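Local structure of succinate-semialdehyde dehydrogenase (NAD(P)(+)) (Marinobacter aquaeolei, 3RH9) at residues D407-Y419 with E451-G463. The protein probably oxidises succinate semialdehyde to succinate with NAD(P)+ as the electron acceptor, as a member of the aldehyde dehydrogenase family. Sequence-based numbering, arbitrary orientation.
Sequences DAGNDTEFGLASY and EAPFGGMKASGIG
Lys458 lays its side chain along the backbone of residues 412-414, and its ammonium group donates to the carbonyl of Phe414, though the modelled length of this bond is doubtfully short. The aliphatic part passes over Glu413 O, then bends at its last two torsions, which turns NZ back onto the Phe414 carbonyl. Glu413 O itself accepts from Ala459 N, one residue beyond Lys458, at 3.1 Å. The carboxylate of Glu413 forms a salt bridge with Arg240.

The Phe414 ring has CB of Glu413 over the centre of one face, while the carbonyl oxygen of Ala459 lies at its edge, close to the ring plane, 3.6 Å from CD1. Between Phe414 and Leu416, the Ser460 hydroxyl receives Gly415 N in a bond modelled as nearly straight (173°), although the exact position of OG, and with it the straightness, is uncertain; a further hydrogen bond ties OG to Gly258 O. Gly415 answers through its carbonyl: the backbone N of Met457, which is selenomethionine in this crystal, reaches Gly415 O from above the carbonyl plane at 3.1 Å.

With CG of Leu416 opposite its backbone N (chi1 -161°), CD1 comes to the CZ end of the Phe454 ring at 3.5 Å; the two side chains cross at about a right angle. Phe454 also lies beside Glu256, the predicted active-site residue, so this apolar contact borders the probable catalytic centre.

The contact thus joins the turn between helix 402-409 and strand 417-421, a strand of the seven-stranded sheet, to the loop entering strand 461-462, at the margin of the six-stranded sheet, where Ala459 also packs on Gln249 of the second subunit.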
loop_
_atom_site.group_PDB
_atom_site.type_symbol
_atom_site.label_atom_id
_atom_site.label_comp_id
_atom_site.label_asym_id
_atom_site.label_seq_id
_atom_site.Cartn_x
_atom_site.Cartn_y
_atom_site.Cartn_z
ATOM N N ASP A 407 -6.686 12.931 22.707
ATOM C CA ASP A 407 -7.870 12.981 21.865
ATOM C C ASP A 407 -7.833 14.260 21.031
ATOM O O ASP A 407 -8.238 14.269 19.874
ATOM C CB ASP A 407 -9.158 12.890 22.685
ATOM C CG ASP A 407 -9.395 11.492 23.248
ATOM O OD1 ASP A 407 -8.724 10.536 22.797
ATOM O OD2 ASP A 407 -10.245 11.337 24.153
ATOM N N ALA A 408 -7.320 15.335 21.618
ATOM C CA ALA A 408 -7.299 16.610 20.943
ATOM C C ALA A 408 -6.367 16.531 19.744
ATOM O O ALA A 408 -6.691 17.024 18.669
ATOM C CB ALA A 408 -6.868 17.693 21.891
ATOM N N GLY A 409 -5.214 15.889 19.935
ATOM C CA GLY A 409 -4.240 15.729 18.872
ATOM C C GLY A 409 -4.750 14.877 17.725
ATOM O O GLY A 409 -4.377 15.080 16.566
ATOM N N ASN A 410 -5.606 13.916 18.048
ATOM C CA ASN A 410 -6.116 13.002 17.045
ATOM C C ASN A 410 -7.350 13.565 16.362
ATOM O O ASN A 410 -7.912 12.940 15.457
ATOM C CB ASN A 410 -6.439 11.644 17.664
ATOM C CG ASN A 410 -5.201 10.853 18.026
ATOM O OD1 ASN A 410 -5.217 10.051 18.959
ATOM N ND2 ASN A 410 -4.126 11.060 17.282
ATOM N N ASP A 411 -7.766 14.750 16.791
ATOM C CA ASP A 411 -9.018 15.335 16.329
ATOM C C ASP A 411 -8.822 15.999 14.960
ATOM O O ASP A 411 -8.869 17.222 14.818
ATOM C CB ASP A 411 -9.521 16.321 17.376
ATOM C CG ASP A 411 -10.759 17.059 16.935
ATOM O OD1 ASP A 411 -11.626 16.428 16.278
ATOM O OD2 ASP A 411 -10.856 18.268 17.242
ATOM N N THR A 412 -8.578 15.161 13.956
ATOM C CA THR A 412 -8.168 15.602 12.626
ATOM C C THR A 412 -8.271 14.434 11.656
ATOM O O THR A 412 -8.230 13.281 12.063
ATOM C CB THR A 412 -6.706 16.178 12.622
ATOM O OG1 THR A 412 -6.181 16.201 11.280
ATOM C CG2 THR A 412 -5.776 15.341 13.524
ATOM N N GLU A 413 -8.409 14.745 10.376
ATOM C CA GLU A 413 -8.425 13.748 9.308
ATOM C C GLU A 413 -7.120 12.993 9.199
ATOM O O GLU A 413 -7.089 11.849 8.724
ATOM C CB GLU A 413 -8.645 14.442 7.966
ATOM C CG GLU A 413 -10.033 14.333 7.450
ATOM C CD GLU A 413 -10.209 15.140 6.198
ATOM O OE1 GLU A 413 -11.163 14.861 5.432
ATOM O OE2 GLU A 413 -9.381 16.054 5.983
ATOM N N PHE A 414 -6.048 13.655 9.627
ATOM C CA PHE A 414 -4.696 13.235 9.284
ATOM C C PHE A 414 -3.936 12.557 10.410
ATOM O O PHE A 414 -4.454 12.368 11.505
ATOM C CB PHE A 414 -3.911 14.435 8.765
ATOM C CG PHE A 414 -4.626 15.181 7.684
ATOM C CD1 PHE A 414 -4.829 14.597 6.446
ATOM C CD2 PHE A 414 -5.124 16.450 7.915
ATOM C CE1 PHE A 414 -5.493 15.266 5.450
ATOM C CE2 PHE A 414 -5.795 17.127 6.914
ATOM C CZ PHE A 414 -5.979 16.533 5.675
ATOM N N GLY A 415 -2.698 12.194 10.106
ATOM C CA GLY A 415 -1.825 11.505 11.032
ATOM C C GLY A 415 -0.405 11.457 10.493
ATOM O O GLY A 415 0.235 10.396 10.467
ATOM N N LEU A 416 0.091 12.605 10.045
ATOM C CA LEU A 416 1.463 12.679 9.591
ATOM C C LEU A 416 2.393 12.856 10.791
ATOM O O LEU A 416 2.779 11.871 11.412
ATOM C CB LEU A 416 1.645 13.780 8.546
ATOM C CG LEU A 416 2.884 13.733 7.644
ATOM C CD1 LEU A 416 3.209 12.302 7.217
ATOM C CD2 LEU A 416 2.726 14.649 6.413
ATOM N N ALA A 417 2.743 14.091 11.140
ATOM C CA ALA A 417 3.676 14.299 12.246
ATOM C C ALA A 417 3.026 14.836 13.535
ATOM O O ALA A 417 1.914 15.343 13.520
ATOM C CB ALA A 417 4.829 15.174 11.812
ATOM N N SER A 418 3.742 14.691 14.644
ATOM C CA SER A 418 3.274 15.106 15.962
ATOM C C SER A 418 4.454 15.187 16.935
ATOM O O SER A 418 5.504 14.598 16.697
ATOM C CB SER A 418 2.211 14.147 16.498
ATOM O OG SER A 418 2.628 12.802 16.374
ATOM N N TYR A 419 4.305 15.935 18.022
ATOM C CA TYR A 419 5.432 16.129 18.932
ATOM C C TYR A 419 4.955 16.266 20.351
ATOM O O TYR A 419 3.927 16.897 20.610
ATOM C CB TYR A 419 6.221 17.370 18.545
ATOM C CG TYR A 419 6.557 17.403 17.092
ATOM C CD1 TYR A 419 7.729 16.825 16.617
ATOM C CD2 TYR A 419 5.691 17.991 16.178
ATOM C CE1 TYR A 419 8.034 16.841 15.273
ATOM C CE2 TYR A 419 5.991 18.004 14.831
ATOM C CZ TYR A 419 7.160 17.431 14.395
ATOM O OH TYR A 419 7.455 17.462 13.071
ATOM N N GLU A 451 17.296 7.525 7.630
ATOM C CA GLU A 451 17.492 6.291 8.375
ATOM C C GLU A 451 16.215 5.673 8.964
ATOM O O GLU A 451 16.268 4.587 9.540
ATOM C CB GLU A 451 18.472 6.549 9.512
ATOM C CG GLU A 451 19.843 7.073 9.098
ATOM C CD GLU A 451 19.944 8.598 9.105
ATOM O OE1 GLU A 451 18.900 9.273 9.014
ATOM O OE2 GLU A 451 21.076 9.127 9.196
ATOM N N ALA A 452 15.072 6.351 8.848
ATOM C CA ALA A 452 13.840 5.845 9.480
ATOM C C ALA A 452 12.551 6.092 8.676
ATOM O O ALA A 452 12.449 7.056 7.937
ATOM C CB ALA A 452 13.709 6.371 10.915
ATOM N N PRO A 453 11.567 5.195 8.807
ATOM C CA PRO A 453 10.363 5.314 7.972
ATOM C C PRO A 453 9.537 6.547 8.310
ATOM O O PRO A 453 9.431 6.914 9.478
ATOM C CB PRO A 453 9.578 4.032 8.299
ATOM C CG PRO A 453 10.134 3.565 9.656
ATOM C CD PRO A 453 11.591 3.932 9.574
ATOM N N PHE A 454 8.962 7.179 7.293
ATOM C CA PHE A 454 8.120 8.354 7.494
ATOM C C PHE A 454 6.925 8.330 6.544
ATOM O O PHE A 454 7.063 8.028 5.364
ATOM C CB PHE A 454 8.919 9.645 7.313
ATOM C CG PHE A 454 8.082 10.897 7.411
ATOM C CD1 PHE A 454 7.698 11.397 8.646
ATOM C CD2 PHE A 454 7.689 11.576 6.274
ATOM C CE1 PHE A 454 6.931 12.540 8.742
ATOM C CE2 PHE A 454 6.918 12.728 6.364
ATOM C CZ PHE A 454 6.538 13.203 7.594
ATOM N N GLY A 455 5.749 8.650 7.067
ATOM C CA GLY A 455 4.531 8.552 6.297
ATOM C C GLY A 455 3.352 8.697 7.219
ATOM O O GLY A 455 3.513 8.800 8.427
ATOM N N GLY A 456 2.157 8.706 6.655
ATOM C CA GLY A 456 0.991 8.997 7.447
ATOM C C GLY A 456 0.115 7.800 7.741
ATOM O O GLY A 456 0.037 6.857 6.938
HETATM N N MSE A 457 -0.519 7.839 8.916
HETATM C CA MSE A 457 -1.686 7.011 9.197
HETATM C C MSE A 457 -2.849 7.817 8.701
HETATM O O MSE A 457 -2.653 8.920 8.191
HETATM C CB MSE A 457 -1.867 6.807 10.689
HETATM C CG MSE A 457 -0.663 6.256 11.372
HETATM SE SE MSE A 457 -1.192 5.503 13.087
HETATM C CE MSE A 457 0.598 5.273 13.896
ATOM N N LYS A 458 -4.058 7.303 8.891
ATOM C CA LYS A 458 -5.265 8.044 8.526
ATOM C C LYS A 458 -5.192 8.587 7.088
ATOM O O LYS A 458 -4.728 7.891 6.185
ATOM C CB LYS A 458 -5.552 9.174 9.529
ATOM C CG LYS A 458 -6.080 8.749 10.934
ATOM C CD LYS A 458 -6.973 9.872 11.523
ATOM C CE LYS A 458 -6.770 10.145 13.018
ATOM N NZ LYS A 458 -5.602 11.065 13.370
ATOM N N ALA A 459 -5.632 9.829 6.885
ATOM C CA ALA A 459 -5.755 10.393 5.543
ATOM C C ALA A 459 -4.514 11.157 5.113
ATOM O O ALA A 459 -4.512 11.857 4.088
ATOM C CB ALA A 459 -6.960 11.290 5.465
ATOM N N SER A 460 -3.455 11.033 5.900
ATOM C CA SER A 460 -2.188 11.677 5.566
ATOM C C SER A 460 -1.402 10.861 4.550
ATOM O O SER A 460 -0.353 11.298 4.108
ATOM C CB SER A 460 -1.337 11.892 6.813
ATOM O OG SER A 460 -1.791 12.997 7.544
ATOM N N GLY A 461 -1.892 9.677 4.189
ATOM C CA GLY A 461 -1.273 8.944 3.098
ATOM C C GLY A 461 -1.179 7.430 3.158
ATOM O O GLY A 461 -1.884 6.763 3.914
ATOM N N ILE A 462 -0.298 6.893 2.330
ATOM C CA ILE A 462 -0.140 5.462 2.180
ATOM C C ILE A 462 1.325 5.172 1.934
ATOM O O ILE A 462 1.919 5.726 1.006
ATOM C CB ILE A 462 -0.950 4.954 0.974
ATOM C CG1 ILE A 462 -2.448 5.060 1.264
ATOM C CG2 ILE A 462 -0.586 3.521 0.637
ATOM C CD1 ILE A 462 -2.955 3.998 2.177
ATOM N N GLY A 463 1.916 4.316 2.756
ATOM C CA GLY A 463 3.294 3.922 2.550
ATOM C C GLY A 463 4.269 4.759 3.347
ATOM O O GLY A 463 3.890 5.747 3.985
#